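Local coordinates for protein N5-Carboxyaminoimidazole ribonucleotide synthetase (Staphylococcus aureus subsp. aureus, PDB 3ORQ) that catalyses the ATP-dependent joining of bicarbonate to 5-aminoimidazole ribonucleotide, giving N5-carboxyaminoimidazole ribonucleotide for purine biosynthesis, at residues 13-18 against 74-79; 251-256 against 273-278; 314-319 against 353-358. All coordinates share one frame; numbering follows the deposited sequence.

Contact 1 (13-18 against 74-79); sequences ATIGII and CDVITY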
loop_
_atom_site.group_PDB
_atom_site.type_symbol
_atom_site.label_atom_id
_atom_site.label_comp_id
_atom_site.label_asym_id
_atom_site.label_seq_id
_atom_site.Cartn_x
_atom_site.Cartn_y
_atom_site.Cartn_z
ATOM N N ALA A 13 7.239 -12.142 -12.934
ATOM C CA ALA A 13 7.991 -13.231 -12.329
ATOM C C ALA A 13 7.375 -13.566 -10.971
ATOM O O ALA A 13 6.540 -12.795 -10.445
ATOM C CB ALA A 13 9.422 -12.850 -12.173
ATOM N N THR A 14 7.778 -14.710 -10.410
ATOM C CA THR A 14 7.241 -15.179 -9.156
ATOM C C THR A 14 8.223 -15.102 -7.980
ATOM O O THR A 14 9.348 -15.583 -8.051
ATOM C CB THR A 14 6.767 -16.627 -9.298
ATOM O OG1 THR A 14 5.773 -16.701 -10.342
ATOM C CG2 THR A 14 6.157 -17.086 -7.978
ATOM N N ILE A 15 7.756 -14.559 -6.872
ATOM C CA ILE A 15 8.564 -14.405 -5.695
ATOM C C ILE A 15 8.095 -15.367 -4.643
ATOM O O ILE A 15 6.914 -15.414 -4.319
ATOM C CB ILE A 15 8.478 -12.945 -5.163
ATOM C CG1 ILE A 15 8.994 -11.949 -6.234
ATOM C CG2 ILE A 15 9.243 -12.800 -3.846
ATOM C CD1 ILE A 15 8.946 -10.434 -5.788
ATOM N N GLY A 16 9.017 -16.151 -4.107
ATOM C CA GLY A 16 8.728 -17.072 -3.017
ATOM C C GLY A 16 9.063 -16.451 -1.674
ATOM O O GLY A 16 10.089 -15.775 -1.544
ATOM N N ILE A 17 8.175 -16.645 -0.685
ATOM C CA ILE A 17 8.380 -16.114 0.663
ATOM C C ILE A 17 8.286 -17.225 1.680
ATOM O O ILE A 17 7.255 -17.884 1.827
ATOM C CB ILE A 17 7.339 -15.022 1.071
ATOM C CG1 ILE A 17 7.385 -13.805 0.129
ATOM C CG2 ILE A 17 7.633 -14.509 2.473
ATOM C CD1 ILE A 17 6.279 -12.745 0.517
ATOM N N ILE A 18 9.359 -17.411 2.425
ATOM C CA ILE A 18 9.321 -18.364 3.514
ATOM C C ILE A 18 8.875 -17.627 4.770
ATOM O O ILE A 18 9.625 -16.772 5.294
ATOM C CB ILE A 18 10.710 -18.973 3.720
ATOM C CG1 ILE A 18 11.213 -19.549 2.387
ATOM C CG2 ILE A 18 10.647 -20.032 4.838
ATOM C CD1 ILE A 18 12.706 -20.016 2.422
ATOM N N CYS A 74 9.229 -20.638 -8.178
ATOM C CA CYS A 74 9.606 -19.230 -7.987
ATOM C C CYS A 74 10.831 -18.873 -8.788
ATOM O O CYS A 74 11.673 -19.743 -9.071
ATOM C CB CYS A 74 9.900 -18.953 -6.488
ATOM S SG CYS A 74 8.430 -19.159 -5.449
ATOM N N ASP A 75 10.946 -17.595 -9.129
ATOM C CA ASP A 75 12.148 -17.114 -9.820
ATOM C C ASP A 75 13.145 -16.514 -8.834
ATOM O O ASP A 75 14.338 -16.365 -9.145
ATOM C CB ASP A 75 11.755 -16.080 -10.870
ATOM C CG ASP A 75 10.796 -16.639 -11.880
ATOM O OD1 ASP A 75 11.200 -17.519 -12.661
ATOM O OD2 ASP A 75 9.626 -16.248 -11.885
ATOM N N VAL A 76 12.646 -16.144 -7.657
ATOM C CA VAL A 76 13.498 -15.667 -6.557
ATOM C C VAL A 76 12.874 -16.092 -5.253
ATOM O O VAL A 76 11.663 -16.152 -5.152
ATOM C CB VAL A 76 13.717 -14.111 -6.596
ATOM C CG1 VAL A 76 12.431 -13.368 -6.360
ATOM C CG2 VAL A 76 14.717 -13.694 -5.569
ATOM N N ILE A 77 13.684 -16.392 -4.249
ATOM C CA ILE A 77 13.129 -16.748 -2.924
ATOM C C ILE A 77 13.706 -15.829 -1.861
ATOM O O ILE A 77 14.911 -15.576 -1.841
ATOM C CB ILE A 77 13.379 -18.218 -2.551
ATOM C CG1 ILE A 77 12.631 -19.167 -3.482
ATOM C CG2 ILE A 77 12.962 -18.515 -1.140
ATOM C CD1 ILE A 77 13.174 -20.544 -3.392
ATOM N N THR A 78 12.827 -15.284 -1.027
ATOM C CA THR A 78 13.243 -14.459 0.119
ATOM C C THR A 78 12.580 -15.029 1.365
ATOM O O THR A 78 11.822 -15.993 1.291
ATOM C CB THR A 78 12.870 -12.966 -0.054
ATOM O OG1 THR A 78 13.368 -12.197 1.059
ATOM C CG2 THR A 78 11.335 -12.774 -0.198
ATOM N N TYR A 79 12.893 -14.472 2.521
ATOM C CA TYR A 79 12.380 -15.045 3.747
ATOM C C TYR A 79 11.963 -13.909 4.602
ATOM O O TYR A 79 12.513 -12.801 4.500
ATOM C CB TYR A 79 13.428 -15.910 4.487
ATOM C CG TYR A 79 14.807 -15.324 4.515
ATOM C CD1 TYR A 79 15.150 -14.333 5.431
ATOM C CD2 TYR A 79 15.782 -15.755 3.626
ATOM C CE1 TYR A 79 16.442 -13.749 5.420
ATOM C CE2 TYR A 79 17.106 -15.199 3.649
ATOM C CZ TYR A 79 17.397 -14.207 4.535
ATOM O OH TYR A 79 18.641 -13.684 4.550
#
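Gly16 and Cys74 meet in the tight part of this contact between two parallel strands, 14-18 and 76-79. Cys74 SG lies only 3.2 Å from Gly16 CA; chi1 of -65° turns the sulfur away from its own carbonyl carbon and lays it over the neighbouring backbone, where Gly16 has no side chain to obstruct it. From there the strands are stitched by straight backbone bonds: Gly16 N to Val76 O and Thr78 N to Gly16 O, each 2.8 Å, then Ile18 N to Thr78 O at 3.1 Å. On one face Ile15 and Val76 run side by side, CG1 to CG1 at 3.7 Å, and beyond them Ile17 lies alongside Thr78. Thr78 OG1 lies anti to the backbone N (chi1 -177°), which puts the methyl CG2 between N and carbonyl carbon, touching Gly16 O, while the buried hydroxyl is held by Gln100 and His294. Ile18 and Ile77 pack on the other face, CD1 against CG2. Helix 22-33 covers the Ile15 and Ile17 side.

Towards the starts of the strands, where Ala13, Thr14 and Asp75 are partly exposed, polar contacts take over. Thr14 is gripped at both backbone ends by Asp75: Thr14 N reaches Asp75 OD2 at 2.8 Å, nearly linear at 174° and on the anti lone pair of the carboxylate, while Asp75 N binds Thr14 O at 2.8 Å. That carbonyl also takes a long, weak bond from Val76 N.

Strand 14-18 is central, with 37-42 on its other side, so the strand order 3-2-1-4 across the sheet places 76-79 across the switch point characteristic of a Rossmann-type sheet. This is the preATP-grasp domain, and the Gly19, Gly21, Gly24 turn following strand 14-18 resembles the glycine-rich turn of that fold.

Contact 2 (251-256 against 273-278); sequences IGTFTV and PRPHNS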
loop_
_atom_site.group_PDB
_atom_site.type_symbol
_atom_site.label_atom_id
_atom_site.label_comp_id
_atom_site.label_asym_id
_atom_site.label_seq_id
_atom_site.Cartn_x
_atom_site.Cartn_y
_atom_site.Cartn_z
ATOM N N ILE A 251 21.418 -8.777 1.096
ATOM C CA ILE A 251 20.604 -8.257 -0.005
ATOM C C ILE A 251 19.167 -8.089 0.532
ATOM O O ILE A 251 18.760 -8.798 1.452
ATOM C CB ILE A 251 20.601 -9.192 -1.225
ATOM C CG1 ILE A 251 21.972 -9.153 -1.937
ATOM C CG2 ILE A 251 19.490 -8.780 -2.200
ATOM C CD1 ILE A 251 22.398 -7.757 -2.379
ATOM N N GLY A 252 18.442 -7.108 -0.012
ATOM C CA GLY A 252 17.123 -6.715 0.472
ATOM C C GLY A 252 17.229 -5.855 1.745
ATOM O O GLY A 252 18.277 -5.300 2.068
ATOM N N THR A 253 16.148 -5.774 2.499
ATOM C CA THR A 253 16.135 -4.926 3.681
ATOM C C THR A 253 16.662 -5.664 4.905
ATOM O O THR A 253 16.321 -6.837 5.132
ATOM C CB THR A 253 14.700 -4.390 3.895
ATOM O OG1 THR A 253 14.435 -3.481 2.815
ATOM C CG2 THR A 253 14.530 -3.657 5.250
ATOM N N PHE A 254 17.499 -4.988 5.688
ATOM C CA PHE A 254 17.880 -5.501 7.026
ATOM C C PHE A 254 17.880 -4.324 7.983
ATOM O O PHE A 254 17.832 -3.174 7.552
ATOM C CB PHE A 254 19.237 -6.220 6.990
ATOM C CG PHE A 254 20.377 -5.346 6.572
ATOM C CD1 PHE A 254 20.580 -5.031 5.233
ATOM C CD2 PHE A 254 21.233 -4.827 7.511
ATOM C CE1 PHE A 254 21.632 -4.191 4.829
ATOM C CE2 PHE A 254 22.305 -3.976 7.119
ATOM C CZ PHE A 254 22.494 -3.665 5.773
ATOM N N THR A 255 17.868 -4.600 9.274
ATOM C CA THR A 255 17.795 -3.530 10.261
ATOM C C THR A 255 18.817 -3.751 11.388
ATOM O O THR A 255 18.932 -4.836 11.925
ATOM C CB THR A 255 16.378 -3.445 10.888
ATOM O OG1 THR A 255 15.407 -3.287 9.856
ATOM C CG2 THR A 255 16.269 -2.265 11.886
ATOM N N VAL A 256 19.539 -2.699 11.744
ATOM C CA VAL A 256 20.504 -2.737 12.843
ATOM C C VAL A 256 19.902 -1.953 13.998
ATOM O O VAL A 256 19.532 -0.783 13.827
ATOM C CB VAL A 256 21.846 -2.100 12.417
ATOM C CG1 VAL A 256 22.936 -2.173 13.552
ATOM C CG2 VAL A 256 22.360 -2.716 11.151
ATOM N N PRO A 273 17.964 -9.620 9.678
ATOM C CA PRO A 273 18.198 -9.743 8.237
ATOM C C PRO A 273 16.839 -9.744 7.501
ATOM O O PRO A 273 16.535 -10.623 6.656
ATOM C CB PRO A 273 18.883 -11.087 8.131
ATOM C CG PRO A 273 18.217 -11.910 9.287
ATOM C CD PRO A 273 17.955 -10.929 10.367
ATOM N N ARG A 274 16.016 -8.750 7.823
ATOM C CA ARG A 274 14.673 -8.677 7.247
ATOM C C ARG A 274 14.156 -7.276 7.461
ATOM O O ARG A 274 14.764 -6.508 8.219
ATOM C CB ARG A 274 13.746 -9.703 7.925
ATOM C CG ARG A 274 13.910 -9.685 9.446
ATOM C CD ARG A 274 12.827 -10.436 10.198
ATOM N NE ARG A 274 13.124 -10.430 11.617
ATOM C CZ ARG A 274 12.815 -9.440 12.445
ATOM N NH1 ARG A 274 12.173 -8.372 11.989
ATOM N NH2 ARG A 274 13.137 -9.518 13.739
ATOM N N PRO A 275 13.012 -6.934 6.829
ATOM C CA PRO A 275 12.270 -5.778 7.332
ATOM C C PRO A 275 12.019 -5.966 8.818
ATOM O O PRO A 275 12.018 -7.099 9.309
ATOM C CB PRO A 275 10.966 -5.841 6.542
ATOM C CG PRO A 275 11.440 -6.412 5.154
ATOM C CD PRO A 275 12.419 -7.475 5.588
ATOM N N HIS A 276 11.807 -4.878 9.535
ATOM C CA HIS A 276 11.788 -4.949 10.994
ATOM C C HIS A 276 10.644 -4.100 11.491
ATOM O O HIS A 276 10.288 -3.106 10.853
ATOM C CB HIS A 276 13.150 -4.448 11.517
ATOM C CG HIS A 276 13.298 -4.423 13.009
ATOM N ND1 HIS A 276 12.989 -3.310 13.771
ATOM C CD2 HIS A 276 13.810 -5.341 13.874
ATOM C CE1 HIS A 276 13.270 -3.560 15.046
ATOM N NE2 HIS A 276 13.766 -4.783 15.136
ATOM N N ASN A 277 10.076 -4.487 12.637
ATOM C CA ASN A 277 8.928 -3.791 13.243
ATOM C C ASN A 277 9.141 -2.264 13.304
ATOM O O ASN A 277 8.177 -1.468 13.153
ATOM C CB ASN A 277 8.720 -4.317 14.663
ATOM C CG ASN A 277 7.323 -4.057 15.199
ATOM O OD1 ASN A 277 6.517 -3.276 14.634
ATOM N ND2 ASN A 277 7.008 -4.751 16.279
ATOM N N SER A 278 10.392 -1.834 13.499
ATOM C CA SER A 278 10.619 -0.398 13.660
ATOM C C SER A 278 10.587 0.341 12.322
ATOM O O SER A 278 10.808 1.577 12.259
ATOM C CB SER A 278 11.954 -0.118 14.390
ATOM O OG SER A 278 13.069 -0.646 13.667
#
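Thr255 and His276 carry the closest side-chain packing. Thr255 CG2, anti to its own backbone N, sits over one face of the imidazole, 4.2 Å from the ring centroid and 28° off the normal, a CH-pi contact in which the two side chains cross at about a right angle. Thr255 OG1 presses against His276 CB at 3.0 Å, yet its hydrogen bond goes to Thr198. Farther back, Thr253 CG2 rests on Pro275 CA at 3.7 Å, and Phe254 CB meets Pro273 CA.

No hydrogen bond spans the two segments; between their backbones there is a CA-H...O contact from Phe254 CA to Arg274 O at 3.5 Å.

The polar bonds work within 273-278 or lead outward. Ser278 OG lies 2.7 Å from His276 ND1, and Ser278 N donates to the same nitrogen at 3.0 Å from well out of the ring plane. Arg274 NH1 bonds Pro275 O, while Arg274 NE forms a salt bridge with Glu82.

His276 NE2 in turn bonds Glu257, which with Glu270 makes up the protein's share of the magnesium site. The imidazole, backed by Thr255, is thus a second-shell group of the magnesium site, beside the ATP-grasp nucleotide pocket.

Contact 3 (314-319 against 353-358); sequences VMMNLL and GHMTVL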
loop_
_atom_site.group_PDB
_atom_site.type_symbol
_atom_site.label_atom_id
_atom_site.label_comp_id
_atom_site.label_asym_id
_atom_site.label_seq_id
_atom_site.Cartn_x
_atom_site.Cartn_y
_atom_site.Cartn_z
ATOM N N VAL A 314 4.791 8.795 14.309
ATOM C CA VAL A 314 4.840 8.141 15.587
ATOM C C VAL A 314 4.079 6.857 15.378
ATOM O O VAL A 314 2.867 6.870 15.083
ATOM C CB VAL A 314 4.117 8.984 16.661
ATOM C CG1 VAL A 314 4.098 8.240 17.973
ATOM C CG2 VAL A 314 4.825 10.292 16.854
HETATM N N MSE A 315 4.777 5.743 15.474
HETATM C CA MSE A 315 4.109 4.494 15.193
HETATM C C MSE A 315 3.985 3.701 16.493
HETATM O O MSE A 315 4.953 3.619 17.257
HETATM C CB MSE A 315 4.937 3.706 14.198
HETATM C CG MSE A 315 4.312 2.339 13.892
HETATM SE SE MSE A 315 5.664 1.006 13.558
HETATM C CE MSE A 315 4.908 -0.296 14.723
HETATM N N MSE A 316 2.807 3.129 16.743
HETATM C CA MSE A 316 2.557 2.328 17.960
HETATM C C MSE A 316 2.264 0.906 17.535
HETATM O O MSE A 316 1.483 0.698 16.610
HETATM C CB MSE A 316 1.344 2.847 18.746
HETATM C CG MSE A 316 1.336 4.332 19.041
HETATM SE SE MSE A 316 2.813 4.861 20.180
HETATM C CE MSE A 316 2.320 3.924 21.806
ATOM N N ASN A 317 2.869 -0.075 18.191
ATOM C CA ASN A 317 2.444 -1.460 17.990
ATOM C C ASN A 317 1.071 -1.655 18.583
ATOM O O ASN A 317 0.668 -0.918 19.479
ATOM C CB ASN A 317 3.415 -2.420 18.655
ATOM C CG ASN A 317 4.369 -3.046 17.664
ATOM O OD1 ASN A 317 4.179 -2.938 16.437
ATOM N ND2 ASN A 317 5.412 -3.689 18.180
ATOM N N LEU A 318 0.327 -2.625 18.072
ATOM C CA LEU A 318 -0.933 -3.022 18.745
ATOM C C LEU A 318 -0.880 -4.480 19.169
ATOM O O LEU A 318 -1.176 -5.375 18.395
ATOM C CB LEU A 318 -2.184 -2.706 17.908
ATOM C CG LEU A 318 -2.530 -1.222 17.654
ATOM C CD1 LEU A 318 -3.426 -1.012 16.407
ATOM C CD2 LEU A 318 -3.185 -0.597 18.907
ATOM N N LEU A 319 -0.473 -4.721 20.410
ATOM C CA LEU A 319 -0.606 -6.068 21.013
ATOM C C LEU A 319 -2.070 -6.409 21.242
ATOM O O LEU A 319 -2.914 -5.527 21.216
ATOM C CB LEU A 319 0.141 -6.130 22.338
ATOM C CG LEU A 319 1.585 -5.680 22.236
ATOM C CD1 LEU A 319 2.305 -5.672 23.650
ATOM C CD2 LEU A 319 2.285 -6.569 21.196
ATOM N N GLY A 353 -1.358 -5.832 15.117
ATOM C CA GLY A 353 -1.414 -4.767 14.118
ATOM C C GLY A 353 -0.525 -3.633 14.573
ATOM O O GLY A 353 0.240 -3.801 15.525
ATOM N N HIS A 354 -0.616 -2.489 13.876
ATOM C CA HIS A 354 0.049 -1.278 14.328
ATOM C C HIS A 354 -0.708 -0.062 13.786
ATOM O O HIS A 354 -1.600 -0.159 12.917
ATOM C CB HIS A 354 1.526 -1.256 13.907
ATOM C CG HIS A 354 1.730 -1.114 12.418
ATOM N ND1 HIS A 354 1.837 -2.196 11.572
ATOM C CD2 HIS A 354 1.863 -0.011 11.635
ATOM C CE1 HIS A 354 2.018 -1.772 10.327
ATOM N NE2 HIS A 354 2.016 -0.446 10.337
HETATM N N MSE A 355 -0.346 1.091 14.314
HETATM C CA MSE A 355 -0.924 2.316 13.870
HETATM C C MSE A 355 0.200 3.314 13.621
HETATM O O MSE A 355 1.222 3.323 14.313
HETATM C CB MSE A 355 -1.943 2.845 14.897
HETATM C CG MSE A 355 -1.473 2.891 16.325
HETATM SE SE MSE A 355 -2.886 3.660 17.457
HETATM C CE MSE A 355 -4.252 2.640 16.845
ATOM N N THR A 356 0.014 4.138 12.615
ATOM C CA THR A 356 1.014 5.118 12.287
ATOM C C THR A 356 0.335 6.464 12.217
ATOM O O THR A 356 -0.589 6.679 11.391
ATOM C CB THR A 356 1.642 4.817 10.934
ATOM O OG1 THR A 356 2.331 3.562 11.028
ATOM C CG2 THR A 356 2.635 5.932 10.523
ATOM N N VAL A 357 0.805 7.359 13.068
ATOM C CA VAL A 357 0.250 8.682 13.173
ATOM C C VAL A 357 1.211 9.679 12.537
ATOM O O VAL A 357 2.266 9.952 13.052
ATOM C CB VAL A 357 0.002 9.038 14.643
ATOM C CG1 VAL A 357 -0.823 10.265 14.748
ATOM C CG2 VAL A 357 -0.685 7.848 15.402
ATOM N N LEU A 358 0.830 10.234 11.410
ATOM C CA LEU A 358 1.656 11.250 10.782
ATOM C C LEU A 358 1.441 12.521 11.543
ATOM O O LEU A 358 0.313 12.832 11.900
ATOM C CB LEU A 358 1.267 11.433 9.317
ATOM C CG LEU A 358 1.465 10.190 8.426
ATOM C CD1 LEU A 358 1.067 10.493 6.964
ATOM C CD2 LEU A 358 2.926 9.715 8.507
#
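Met315 and His354, one pair apart in the register, meet on one side of this antiparallel strand pair, their side chains crossing at about a right angle. The selenomethionine chain of Met315 starts out anti to its backbone N and then bends twice, so that CE comes to 3.6 Å from His354 CB. Its selenium lies 4.9 Å from the imidazole centroid, an oblique Met-aromatic contact through selenium. At the edge of the same ring, in its plane, stands Thr356 OG1, which also touches Met315 CG at 3.7 Å. The imidazole is fixed from outside the pair: His354 ND1 bonds the Tyr341 hydroxyl, and the rings of His339 and His280 pack against it. On this face too, Asn317 crosses His354 obliquely, its amide plane turned 59° from the ring, and Asn317 ND2 bonds Leu222 O on strand 221-227.

The opposite face is apolar. Met355, another selenomethionine, extends past Met316 obliquely, CG to CB at 3.7 Å, and a bend at chi3 (49°) brings its methyl across Leu318, with CE 3.8 Å from CD1. Met316 curls away towards helix 362-372.

Between these faces run the backbone bonds. Val314 and Val357 exchange a pair, as do Met316 and Met355, where Met316 N reaches Met355 O at 2.9 Å. At the far end Leu318 N binds Gly353 O at 2.8 Å from above the carbonyl plane, and the return bond is weak.

Met315 thus sits among polar groups on a mixed face, where Asn317 ND2 and His354 ND1 find partners beyond the strand pair, whereas the buried face of Val314, Met316, Leu318, Met355 and Val357 is held by apolar packing.

How the contacts relate
All three contacts are buried, though contact 1 has partly exposed residues at the starts of its strands, and contact 2 lies nearest the centre of the chain. Contacts 1 and 3 are strand pairings, parallel and antiparallel, bound by backbone hydrogen bonds; contact 2 packs a strand against a loop without any. Contacts 2 and 3 reach the same large antiparallel sheet from the ATP-grasp and C-terminal domains, and Asn277 lies against Met315 and Asn317. Tyr79 CE1 approaches Pro273 O at 3.4 Å, where contact 1 touches contact 2, whereas contacts 1 and 3 stay about 15 Å apart at their nearest atoms. Of the three, contact 2 comes closest to the magnesium.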